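5-ketofructose reductase (Gluconobacter sp., PDB 7COL) probably catalyses the NADPH-dependent reduction of 5-keto-D-fructose to D-fructose, using a fold of the shikimate dehydrogenase family. Local coordinates at residues N106-G111 / V253-I258; Q179-K184 / A208-M213; T220-V225 / L241-L246. All coordinates share one frame; numbering follows the deposited sequence.

Contact 1 of 3, residues N106-G111 / V253-I258; sequences NTDGKG and VNQGVI. With NDP (NADPH dihydro-nicotinamide-adenine-dinucleotide phosphate), chain C.
Thr107 and Gln255 carry the polar part of this contact. The hydroxyl OG1 of Thr107 donates to OE1 of Gln255 over 2.8 Å, lying in the plane of the amide and on a lone pair. With chi1 at 65°, OG1 of Thr107 sits between its own backbone N and carbonyl carbon, facing the helix that carries Gln255. A water donates both to Thr107 OG1 and, at 3.2 Å, to the backbone O of Gln255, tying the threonine to that helix a second time. Asn93 adds a weak bond to OE1 of Gln255, and the amide is turned with NE2 toward the cofactor, where NE2 gives a hydrogen bond of 2.8 Å to the carboxamide O7N of NADPH. Asp108 crosses Gln255 obliquely, its carboxylate plane 77° from the amide; OD1 of Asp108 comes within 3.6 Å of C5N of the nicotinamide ring, while OD2 is salt-bridged to Lys72. Farther along, Asn254 ND2 makes a weak hydrogen bond of 3.5 Å to Gly111 O. The apolar part belongs to Ile258, whose CD1 reaches the backbone O of Lys110 at 3.3 Å and also rests on CB of Lys110; NZ of Lys110 forms a salt bridge with Glu142. The bare CA of Gly111 packs close to the backbone of Gln255, their CA atoms 4.4 Å apart. Before the helix, Asn106 OD1 accepts from Asp108 N in an Asx turn. Together, the turn leading into helix 110-119 and helix 248-264 line part of the nicotinamide end of the cofactor site, in a cleft characteristic of the shikimate dehydrogenase family.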
loop_
_atom_site.group_PDB
_atom_site.type_symbol
_atom_site.label_atom_id
_atom_site.label_comp_id
_atom_site.label_asym_id
_atom_site.label_seq_id
_atom_site.Cartn_x
_atom_site.Cartn_y
_atom_site.Cartn_z
ATOM N N ASN A 106 -15.620 -0.106 -15.965
ATOM C CA ASN A 106 -14.644 -0.089 -17.049
ATOM C C ASN A 106 -14.311 1.337 -17.568
ATOM O O ASN A 106 -15.151 1.985 -18.186
ATOM C CB ASN A 106 -15.107 -0.979 -18.195
ATOM C CG ASN A 106 -13.975 -1.327 -19.138
ATOM O OD1 ASN A 106 -13.345 -0.451 -19.712
ATOM N ND2 ASN A 106 -13.692 -2.615 -19.273
ATOM N N THR A 107 -13.072 1.783 -17.378
ATOM C CA THR A 107 -12.679 3.137 -17.809
ATOM C C THR A 107 -11.894 3.166 -19.126
ATOM O O THR A 107 -11.561 4.244 -19.595
ATOM C CB THR A 107 -11.896 3.922 -16.721
ATOM O OG1 THR A 107 -10.643 3.285 -16.472
ATOM C CG2 THR A 107 -12.697 4.028 -15.414
ATOM N N ASP A 108 -11.627 1.991 -19.714
ATOM C CA ASP A 108 -10.812 1.872 -20.938
ATOM C C ASP A 108 -11.239 2.750 -22.105
ATOM O O ASP A 108 -10.382 3.277 -22.828
ATOM C CB ASP A 108 -10.689 0.420 -21.403
ATOM C CG ASP A 108 -9.548 -0.307 -20.735
ATOM O OD1 ASP A 108 -8.494 0.327 -20.465
ATOM O OD2 ASP A 108 -9.700 -1.519 -20.486
ATOM N N GLY A 109 -12.551 2.919 -22.261
ATOM C CA GLY A 109 -13.106 3.845 -23.256
ATOM C C GLY A 109 -13.577 5.192 -22.718
ATOM O O GLY A 109 -13.999 6.045 -23.497
ATOM N N LYS A 110 -13.519 5.377 -21.393
ATOM C CA LYS A 110 -13.990 6.601 -20.763
ATOM C C LYS A 110 -12.955 7.713 -20.808
ATOM O O LYS A 110 -13.321 8.887 -20.816
ATOM C CB LYS A 110 -14.442 6.359 -19.307
ATOM C CG LYS A 110 -15.708 5.523 -19.178
ATOM C CD LYS A 110 -16.207 5.420 -17.748
ATOM C CE LYS A 110 -17.309 4.371 -17.615
ATOM N NZ LYS A 110 -18.544 4.676 -18.402
ATOM N N GLY A 111 -11.671 7.338 -20.777
ATOM C CA GLY A 111 -10.565 8.283 -21.004
ATOM C C GLY A 111 -10.732 8.935 -22.368
ATOM O O GLY A 111 -10.780 10.167 -22.471
ATOM N N VAL A 253 -4.488 9.931 -18.853
ATOM C CA VAL A 253 -4.689 10.914 -17.785
ATOM C C VAL A 253 -6.159 10.949 -17.367
ATOM O O VAL A 253 -6.459 10.950 -16.174
ATOM C CB VAL A 253 -4.192 12.326 -18.187
ATOM C CG1 VAL A 253 -4.551 13.365 -17.133
ATOM C CG2 VAL A 253 -2.688 12.316 -18.400
ATOM N N ASN A 254 -7.059 10.962 -18.357
ATOM C CA ASN A 254 -8.488 11.016 -18.094
ATOM C C ASN A 254 -9.025 9.769 -17.401
ATOM O O ASN A 254 -9.849 9.901 -16.494
ATOM C CB ASN A 254 -9.271 11.314 -19.373
ATOM C CG ASN A 254 -9.155 12.760 -19.804
ATOM O OD1 ASN A 254 -8.958 13.653 -18.975
ATOM N ND2 ASN A 254 -9.288 13.005 -21.111
ATOM N N GLN A 255 -8.543 8.587 -17.811
ATOM C CA GLN A 255 -8.804 7.330 -17.114
ATOM C C GLN A 255 -8.431 7.404 -15.633
ATOM O O GLN A 255 -9.174 6.917 -14.784
ATOM C CB GLN A 255 -7.989 6.190 -17.714
ATOM C CG GLN A 255 -8.531 5.575 -18.980
ATOM C CD GLN A 255 -8.135 4.110 -19.103
ATOM O OE1 GLN A 255 -8.527 3.278 -18.295
ATOM N NE2 GLN A 255 -7.387 3.789 -20.138
ATOM N N GLY A 256 -7.276 7.996 -15.340
ATOM C CA GLY A 256 -6.788 8.150 -13.959
ATOM C C GLY A 256 -7.637 9.142 -13.185
ATOM O O GLY A 256 -7.974 8.879 -12.019
ATOM N N VAL A 257 -7.990 10.270 -13.823
ATOM C CA VAL A 257 -8.935 11.240 -13.246
ATOM C C VAL A 257 -10.284 10.558 -12.950
ATOM O O VAL A 257 -10.732 10.594 -11.816
ATOM C CB VAL A 257 -9.143 12.513 -14.116
ATOM C CG1 VAL A 257 -10.183 13.448 -13.500
ATOM C CG2 VAL A 257 -7.840 13.281 -14.320
ATOM N N ILE A 258 -10.912 9.948 -13.960
ATOM C CA ILE A 258 -12.208 9.267 -13.800
ATOM C C ILE A 258 -12.182 8.193 -12.695
ATOM O O ILE A 258 -13.113 8.110 -11.885
ATOM C CB ILE A 258 -12.742 8.683 -15.140
ATOM C CG1 ILE A 258 -12.998 9.816 -16.144
ATOM C CG2 ILE A 258 -14.048 7.920 -14.924
ATOM C CD1 ILE A 258 -13.070 9.399 -17.599
HETATM P PA NDP C . -5.595 -6.000 -28.720
HETATM O O1A NDP C . -4.411 -6.927 -28.898
HETATM O O2A NDP C . -6.792 -6.466 -27.923
HETATM O O5B NDP C . -6.115 -5.555 -30.184
HETATM C C5B NDP C . -5.186 -5.135 -31.185
HETATM C C4B NDP C . -5.953 -4.600 -32.386
HETATM O O4B NDP C . -5.048 -3.916 -33.252
HETATM C C3B NDP C . -6.560 -5.712 -33.219
HETATM O O3B NDP C . -7.836 -5.287 -33.713
HETATM C C2B NDP C . -5.605 -5.873 -34.385
HETATM O O2B NDP C . -6.221 -6.415 -35.556
HETATM C C1B NDP C . -5.118 -4.452 -34.580
HETATM N N9A NDP C . -3.799 -4.399 -35.248
HETATM C C8A NDP C . -2.597 -4.541 -34.643
HETATM N N7A NDP C . -1.588 -4.451 -35.541
HETATM C C5A NDP C . -2.150 -4.231 -36.748
HETATM C C6A NDP C . -1.670 -4.023 -38.137
HETATM N N6A NDP C . -0.342 -4.040 -38.398
HETATM N N1A NDP C . -2.587 -3.828 -39.128
HETATM C C2A NDP C . -3.912 -3.805 -38.883
HETATM N N3A NDP C . -4.419 -3.982 -37.641
HETATM C C4A NDP C . -3.609 -4.195 -36.554
HETATM O O3 NDP C . -5.063 -4.589 -28.140
HETATM P PN NDP C . -6.002 -3.590 -27.278
HETATM O O1N NDP C . -6.050 -4.111 -25.852
HETATM O O2N NDP C . -7.282 -3.362 -28.036
HETATM O O5D NDP C . -5.168 -2.198 -27.242
HETATM C C5D NDP C . -4.746 -1.516 -28.425
HETATM C C4D NDP C . -3.848 -0.337 -28.049
HETATM O O4D NDP C . -4.593 0.635 -27.309
HETATM C C3D NDP C . -2.668 -0.743 -27.173
HETATM O O3D NDP C . -1.482 -0.248 -27.800
HETATM C C2D NDP C . -2.907 -0.096 -25.813
HETATM O O2D NDP C . -1.689 0.411 -25.262
HETATM C C1D NDP C . -3.895 1.032 -26.118
HETATM N N1N NDP C . -4.848 1.415 -25.053
HETATM C C2N NDP C . -4.836 2.712 -24.664
HETATM C C3N NDP C . -5.702 3.205 -23.673
HETATM C C7N NDP C . -5.639 4.668 -23.264
HETATM O O7N NDP C . -6.326 5.085 -22.324
HETATM N N7N NDP C . -4.826 5.503 -23.936
HETATM C C4N NDP C . -6.620 2.307 -23.097
HETATM C C5N NDP C . -6.635 0.968 -23.515
HETATM C C6N NDP C . -5.737 0.544 -24.505
HETATM P P2B NDP C . -6.558 -7.990 -35.667
HETATM O O1X NDP C . -7.850 -8.111 -34.892
HETATM O O2X NDP C . -6.719 -8.231 -37.155
HETATM O O3X NDP C . -5.374 -8.676 -35.029
HETATM O O HOH W 1 -9.469 3.746 -14.235
#

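Contact 2 of 3, residues Q179-K184 / A208-M213; sequences QAWSGK and APPVEM
Trp181 lays one face of its indole over Pro210, whose CG stands 3.3 Å from the ring plane, offset toward the rim. The two side chains cross at about a right angle, and CD of Pro210 approaches CZ2 of Trp181 to 3.5 Å. Past the end of the six-membered ring, CB of Pro209 meets CH2 of Trp181 edge-on at 3.8 Å. The same indole also makes the polar link: NE1 of Trp181 donates to the backbone O of Pro210 over 2.8 Å with an N-H...O angle of 156°. That oxygen lies only 8° out of the ring plane, although the donor is tilted from the plane of the carbonyl. CG of Trp181 is anti to the backbone N (chi1 -156°), which carries the indole across to the prolines. An alanine here would lose both the face against Pro210 and the N-H, and would probably leave the Pro210 carbonyl without this donor and a gap beside both proline rings. After Trp181, O of Gly183 comes to 3.4 Å from CB of Pro210. Lys184 extends past Val211 and Glu212, its CG 3.7 Å from Glu212 N, while Glu212 OE1 bonds to Ser186. Pro210 is itself the centre of an inverse gamma turn. The loop leaving strand 175-180, one edge strand of the six-stranded parallel sheet, thus meets the approach to strand 211-212, which pairs with strand 185-186. Trp181 also touches Leu130 of strand 126-130, Val154 of strand 150-155 and NADPH, while Phe234 of helix 233-241 packs against Pro209 and Val211.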
loop_
_atom_site.group_PDB
_atom_site.type_symbol
_atom_site.label_atom_id
_atom_site.label_comp_id
_atom_site.label_asym_id
_atom_site.label_seq_id
_atom_site.Cartn_x
_atom_site.Cartn_y
_atom_site.Cartn_z
ATOM N N GLN A 179 -16.709 -3.567 -41.114
ATOM C CA GLN A 179 -16.049 -3.515 -42.426
ATOM C C GLN A 179 -14.687 -4.203 -42.410
ATOM O O GLN A 179 -13.966 -4.176 -41.398
ATOM C CB GLN A 179 -15.869 -2.070 -42.887
ATOM C CG GLN A 179 -17.110 -1.430 -43.480
ATOM C CD GLN A 179 -16.854 -0.035 -44.028
ATOM O OE1 GLN A 179 -15.747 0.288 -44.449
ATOM N NE2 GLN A 179 -17.888 0.793 -44.038
ATOM N N ALA A 180 -14.339 -4.814 -43.541
ATOM C CA ALA A 180 -12.993 -5.367 -43.749
ATOM C C ALA A 180 -11.989 -4.232 -43.988
ATOM O O ALA A 180 -12.371 -3.152 -44.457
ATOM C CB ALA A 180 -12.994 -6.338 -44.920
ATOM N N TRP A 181 -10.720 -4.476 -43.664
ATOM C CA TRP A 181 -9.661 -3.484 -43.893
ATOM C C TRP A 181 -8.892 -3.753 -45.195
ATOM O O TRP A 181 -7.741 -4.200 -45.175
ATOM C CB TRP A 181 -8.710 -3.385 -42.687
ATOM C CG TRP A 181 -7.983 -2.054 -42.585
ATOM C CD1 TRP A 181 -7.724 -1.164 -43.601
ATOM C CD2 TRP A 181 -7.412 -1.480 -41.407
ATOM N NE1 TRP A 181 -7.031 -0.084 -43.125
ATOM C CE2 TRP A 181 -6.829 -0.245 -41.780
ATOM C CE3 TRP A 181 -7.339 -1.886 -40.066
ATOM C CZ2 TRP A 181 -6.178 0.595 -40.857
ATOM C CZ3 TRP A 181 -6.689 -1.058 -39.148
ATOM C CH2 TRP A 181 -6.116 0.174 -39.552
ATOM N N SER A 182 -9.553 -3.462 -46.316
ATOM C CA SER A 182 -9.012 -3.663 -47.659
ATOM C C SER A 182 -7.878 -2.678 -47.968
ATOM O O SER A 182 -8.121 -1.537 -48.381
ATOM C CB SER A 182 -10.142 -3.551 -48.690
ATOM O OG SER A 182 -9.650 -3.608 -50.016
ATOM N N GLY A 183 -6.641 -3.128 -47.756
ATOM C CA GLY A 183 -5.444 -2.323 -48.016
ATOM C C GLY A 183 -5.512 -0.939 -47.389
ATOM O O GLY A 183 -5.477 -0.796 -46.165
ATOM N N LYS A 184 -5.641 0.077 -48.235
ATOM C CA LYS A 184 -5.723 1.453 -47.761
ATOM C C LYS A 184 -7.193 1.805 -47.519
ATOM O O LYS A 184 -8.025 1.719 -48.434
ATOM C CB LYS A 184 -5.052 2.405 -48.758
ATOM C CG LYS A 184 -4.339 3.593 -48.126
ATOM C CD LYS A 184 -3.420 4.275 -49.130
ATOM C CE LYS A 184 -2.421 5.183 -48.433
ATOM N NZ LYS A 184 -1.686 6.060 -49.388
ATOM N N ALA A 208 2.095 3.808 -39.235
ATOM C CA ALA A 208 0.769 4.421 -39.336
ATOM C C ALA A 208 -0.295 3.425 -39.829
ATOM O O ALA A 208 0.032 2.510 -40.592
ATOM C CB ALA A 208 0.811 5.650 -40.237
ATOM N N PRO A 209 -1.558 3.570 -39.360
ATOM C CA PRO A 209 -2.646 2.750 -39.905
ATOM C C PRO A 209 -2.813 2.965 -41.416
ATOM O O PRO A 209 -2.701 4.105 -41.866
ATOM C CB PRO A 209 -3.869 3.250 -39.134
ATOM C CG PRO A 209 -3.303 3.639 -37.815
ATOM C CD PRO A 209 -1.988 4.277 -38.135
ATOM N N PRO A 210 -2.997 1.876 -42.200
ATOM C CA PRO A 210 -3.211 2.060 -43.647
ATOM C C PRO A 210 -4.544 2.761 -43.959
ATOM O O PRO A 210 -5.586 2.125 -44.152
ATOM C CB PRO A 210 -3.134 0.632 -44.218
ATOM C CG PRO A 210 -3.260 -0.289 -43.047
ATOM C CD PRO A 210 -2.775 0.454 -41.847
ATOM N N VAL A 211 -4.503 4.089 -43.958
ATOM C CA VAL A 211 -5.684 4.884 -44.312
ATOM C C VAL A 211 -5.351 5.972 -45.339
ATOM O O VAL A 211 -4.282 6.589 -45.286
ATOM C CB VAL A 211 -6.561 5.337 -43.082
ATOM C CG1 VAL A 211 -5.876 5.121 -41.730
ATOM C CG2 VAL A 211 -7.122 6.761 -43.213
ATOM N N GLU A 212 -6.268 6.138 -46.295
ATOM C CA GLU A 212 -6.282 7.265 -47.217
ATOM C C GLU A 212 -6.570 8.514 -46.402
ATOM O O GLU A 212 -7.721 8.802 -46.068
ATOM C CB GLU A 212 -7.361 7.063 -48.285
ATOM C CG GLU A 212 -7.088 7.801 -49.583
ATOM C CD GLU A 212 -8.345 8.279 -50.294
ATOM O OE1 GLU A 212 -9.372 7.560 -50.277
ATOM O OE2 GLU A 212 -8.295 9.379 -50.890
ATOM N N MET A 213 -5.503 9.229 -46.045
ATOM C CA MET A 213 -5.610 10.429 -45.216
ATOM C C MET A 213 -6.335 11.567 -45.938
ATOM O O MET A 213 -6.972 12.397 -45.303
ATOM C CB MET A 213 -4.233 10.876 -44.705
ATOM C CG MET A 213 -3.546 9.867 -43.778
ATOM S SD MET A 213 -4.483 9.429 -42.304
ATOM C CE MET A 213 -4.163 10.872 -41.285
#

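Contact 3 of 3, residues T220-V225 / L241-L246; sequences TVVADV and LGCTTL. With NDP (NADPH dihydro-nicotinamide-adenine-dinucleotide phosphate), chain C.
Val221 and Leu246 meet obliquely, CG1 of Val221 lying 3.9 Å from CD1 of Leu246. Val221 puts CG1 anti to its backbone N (chi1 174°), on the flank nearer the leucine. Ala223 turns to the same face as Leu246, and their CB atoms are 4.1 Å apart; both residues face helix 110-119, where Phe112 touches Ala223 and Val119 touches Leu246. Val222 and Thr245 point to the other face, beneath helix 233-241, with Phe234 against the valine and Leu235 against the threonine. There CG2 of Val222 reaches back to CB of Cys243 at 4.1 Å. These orientations follow from parallel strand pairing, with Val222 opposite Thr245 and Ala223 opposite Leu246. Val222 N donates to Thr244 O almost straight, at 174°, while Leu246 N returns a bond of 3.0 Å to Val222 O and Asp224 N binds Leu246 O. Between these bonds, CA of Thr245 makes a CA-H...O contact of 3.1 Å with O of Val222. Where the strands diverge at their start, a water accepts from Thr244 N and lies 2.9 Å from Thr220 O, spanning the two backbones. The carboxylate of Asp224 is held by Thr232 and Asn196. Beyond the strand, Val225 O accepts from N7N of NADPH at 2.8 Å, and the valine's CG2 lies against O4D of the nicotinamide ribose. Gly242 closes helix 233-241 in a Schellman motif before the second strand begins. The whole is a right-handed beta-alpha-beta crossover at the edge of the Rossmann-type sheet, with the nicotinamide carboxamide bound just past the first strand.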
loop_
_atom_site.group_PDB
_atom_site.type_symbol
_atom_site.label_atom_id
_atom_site.label_comp_id
_atom_site.label_asym_id
_atom_site.label_seq_id
_atom_site.Cartn_x
_atom_site.Cartn_y
_atom_site.Cartn_z
ATOM N N THR A 220 -13.131 16.634 -39.464
ATOM C CA THR A 220 -13.056 15.285 -38.878
ATOM C C THR A 220 -12.177 15.312 -37.622
ATOM O O THR A 220 -11.028 15.761 -37.677
ATOM C CB THR A 220 -12.466 14.267 -39.869
ATOM O OG1 THR A 220 -13.067 14.434 -41.164
ATOM C CG2 THR A 220 -12.682 12.808 -39.376
ATOM N N VAL A 221 -12.729 14.864 -36.493
ATOM C CA VAL A 221 -11.954 14.727 -35.260
ATOM C C VAL A 221 -11.205 13.394 -35.314
ATOM O O VAL A 221 -11.813 12.334 -35.528
ATOM C CB VAL A 221 -12.836 14.848 -33.990
ATOM C CG1 VAL A 221 -12.031 14.555 -32.726
ATOM C CG2 VAL A 221 -13.447 16.240 -33.887
ATOM N N VAL A 222 -9.881 13.458 -35.149
ATOM C CA VAL A 222 -9.029 12.279 -35.310
ATOM C C VAL A 222 -8.368 11.968 -33.968
ATOM O O VAL A 222 -7.719 12.829 -33.388
ATOM C CB VAL A 222 -8.006 12.459 -36.465
ATOM C CG1 VAL A 222 -7.136 11.218 -36.631
ATOM C CG2 VAL A 222 -8.731 12.723 -37.781
ATOM N N ALA A 223 -8.556 10.740 -33.489
ATOM C CA ALA A 223 -8.129 10.331 -32.140
ATOM C C ALA A 223 -7.308 9.050 -32.199
ATOM O O ALA A 223 -7.510 8.213 -33.077
ATOM C CB ALA A 223 -9.348 10.122 -31.240
ATOM N N ASP A 224 -6.412 8.884 -31.232
ATOM C CA ASP A 224 -5.516 7.762 -31.229
ATOM C C ASP A 224 -5.307 7.278 -29.795
ATOM O O ASP A 224 -5.006 8.070 -28.906
ATOM C CB ASP A 224 -4.178 8.174 -31.855
ATOM C CG ASP A 224 -3.370 6.996 -32.329
ATOM O OD1 ASP A 224 -3.392 5.940 -31.660
ATOM O OD2 ASP A 224 -2.708 7.116 -33.380
ATOM N N VAL A 225 -5.447 5.966 -29.600
ATOM C CA VAL A 225 -5.347 5.373 -28.272
ATOM C C VAL A 225 -3.923 5.305 -27.749
ATOM O O VAL A 225 -3.725 5.253 -26.525
ATOM C CB VAL A 225 -6.040 3.982 -28.180
ATOM C CG1 VAL A 225 -7.527 4.133 -28.412
ATOM C CG2 VAL A 225 -5.445 2.967 -29.147
ATOM N N LEU A 241 -2.951 18.128 -42.018
ATOM C CA LEU A 241 -4.137 18.409 -42.850
ATOM C C LEU A 241 -5.046 19.500 -42.261
ATOM O O LEU A 241 -5.894 20.071 -42.967
ATOM C CB LEU A 241 -4.942 17.119 -43.078
ATOM C CG LEU A 241 -4.271 15.959 -43.838
ATOM C CD1 LEU A 241 -5.003 14.639 -43.604
ATOM C CD2 LEU A 241 -4.126 16.238 -45.331
ATOM N N GLY A 242 -4.873 19.778 -40.969
ATOM C CA GLY A 242 -5.681 20.762 -40.267
ATOM C C GLY A 242 -6.713 20.182 -39.319
ATOM O O GLY A 242 -7.533 20.927 -38.787
ATOM N N CYS A 243 -6.683 18.864 -39.112
ATOM C CA CYS A 243 -7.650 18.184 -38.236
ATOM C C CYS A 243 -7.347 18.430 -36.763
ATOM O O CYS A 243 -6.182 18.456 -36.337
ATOM C CB CYS A 243 -7.652 16.665 -38.473
ATOM S SG CYS A 243 -8.083 16.143 -40.150
ATOM N N THR A 244 -8.416 18.592 -35.997
ATOM C CA THR A 244 -8.340 18.564 -34.543
ATOM C C THR A 244 -8.045 17.120 -34.123
ATOM O O THR A 244 -8.718 16.192 -34.571
ATOM C CB THR A 244 -9.651 19.089 -33.938
ATOM O OG1 THR A 244 -9.855 20.428 -34.395
ATOM C CG2 THR A 244 -9.600 19.082 -32.399
ATOM N N THR A 245 -7.015 16.948 -33.291
ATOM C CA THR A 245 -6.548 15.620 -32.884
ATOM C C THR A 245 -6.546 15.419 -31.363
ATOM O O THR A 245 -6.498 16.387 -30.598
ATOM C CB THR A 245 -5.144 15.288 -33.435
ATOM O OG1 THR A 245 -4.164 16.166 -32.862
ATOM C CG2 THR A 245 -5.108 15.400 -34.956
ATOM N N LEU A 246 -6.604 14.152 -30.954
ATOM C CA LEU A 246 -6.649 13.758 -29.541
ATOM C C LEU A 246 -5.750 12.558 -29.319
ATOM O O LEU A 246 -5.910 11.518 -29.985
ATOM C CB LEU A 246 -8.086 13.430 -29.124
ATOM C CG LEU A 246 -9.128 14.556 -29.211
ATOM C CD1 LEU A 246 -10.518 13.940 -29.202
ATOM C CD2 LEU A 246 -8.951 15.593 -28.101
HETATM P PA NDP C . -5.595 -6.000 -28.720
HETATM O O1A NDP C . -4.411 -6.927 -28.898
HETATM O O2A NDP C . -6.792 -6.466 -27.923
HETATM O O5B NDP C . -6.115 -5.555 -30.184
HETATM C C5B NDP C . -5.186 -5.135 -31.185
HETATM C C4B NDP C . -5.953 -4.600 -32.386
HETATM O O4B NDP C . -5.048 -3.916 -33.252
HETATM C C3B NDP C . -6.560 -5.712 -33.219
HETATM O O3B NDP C . -7.836 -5.287 -33.713
HETATM C C2B NDP C . -5.605 -5.873 -34.385
HETATM O O2B NDP C . -6.221 -6.415 -35.556
HETATM C C1B NDP C . -5.118 -4.452 -34.580
HETATM N N9A NDP C . -3.799 -4.399 -35.248
HETATM C C8A NDP C . -2.597 -4.541 -34.643
HETATM N N7A NDP C . -1.588 -4.451 -35.541
HETATM C C5A NDP C . -2.150 -4.231 -36.748
HETATM C C6A NDP C . -1.670 -4.023 -38.137
HETATM N N6A NDP C . -0.342 -4.040 -38.398
HETATM N N1A NDP C . -2.587 -3.828 -39.128
HETATM C C2A NDP C . -3.912 -3.805 -38.883
HETATM N N3A NDP C . -4.419 -3.982 -37.641
HETATM C C4A NDP C . -3.609 -4.195 -36.554
HETATM O O3 NDP C . -5.063 -4.589 -28.140
HETATM P PN NDP C . -6.002 -3.590 -27.278
HETATM O O1N NDP C . -6.050 -4.111 -25.852
HETATM O O2N NDP C . -7.282 -3.362 -28.036
HETATM O O5D NDP C . -5.168 -2.198 -27.242
HETATM C C5D NDP C . -4.746 -1.516 -28.425
HETATM C C4D NDP C . -3.848 -0.337 -28.049
HETATM O O4D NDP C . -4.593 0.635 -27.309
HETATM C C3D NDP C . -2.668 -0.743 -27.173
HETATM O O3D NDP C . -1.482 -0.248 -27.800
HETATM C C2D NDP C . -2.907 -0.096 -25.813
HETATM O O2D NDP C . -1.689 0.411 -25.262
HETATM C C1D NDP C . -3.895 1.032 -26.118
HETATM N N1N NDP C . -4.848 1.415 -25.053
HETATM C C2N NDP C . -4.836 2.712 -24.664
HETATM C C3N NDP C . -5.702 3.205 -23.673
HETATM C C7N NDP C . -5.639 4.668 -23.264
HETATM O O7N NDP C . -6.326 5.085 -22.324
HETATM N N7N NDP C . -4.826 5.503 -23.936
HETATM C C4N NDP C . -6.620 2.307 -23.097
HETATM C C5N NDP C . -6.635 0.968 -23.515
HETATM C C6N NDP C . -5.737 0.544 -24.505
HETATM P P2B NDP C . -6.558 -7.990 -35.667
HETATM O O1X NDP C . -7.850 -8.111 -34.892
HETATM O O2X NDP C . -6.719 -8.231 -37.155
HETATM O O3X NDP C . -5.374 -8.676 -35.029
HETATM O O HOH W 2 -10.967 18.549 -36.914
#

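Overall arrangement
Contact 3 is the most buried of the three, whereas contacts 1 and 2 are only partly buried; the centre of contact 1 lies about 5 Å from the centre of the chain and that of contact 2 about 23 Å out. Contacts 1 and 3 each bind the nicotinamide carboxamide, and strand 245-246 leads directly into helix 248-264. Contact 2 instead lies beside the same cofactor through Trp181. It touches contact 3 where Met213 packs on Leu241, while its nearest atoms are about 17 Å from contact 1. Side-chain polar bonds between a turn and a helix dominate contact 1, indole-proline packing contact 2, and backbone pairing flanked by apolar side chains contact 3.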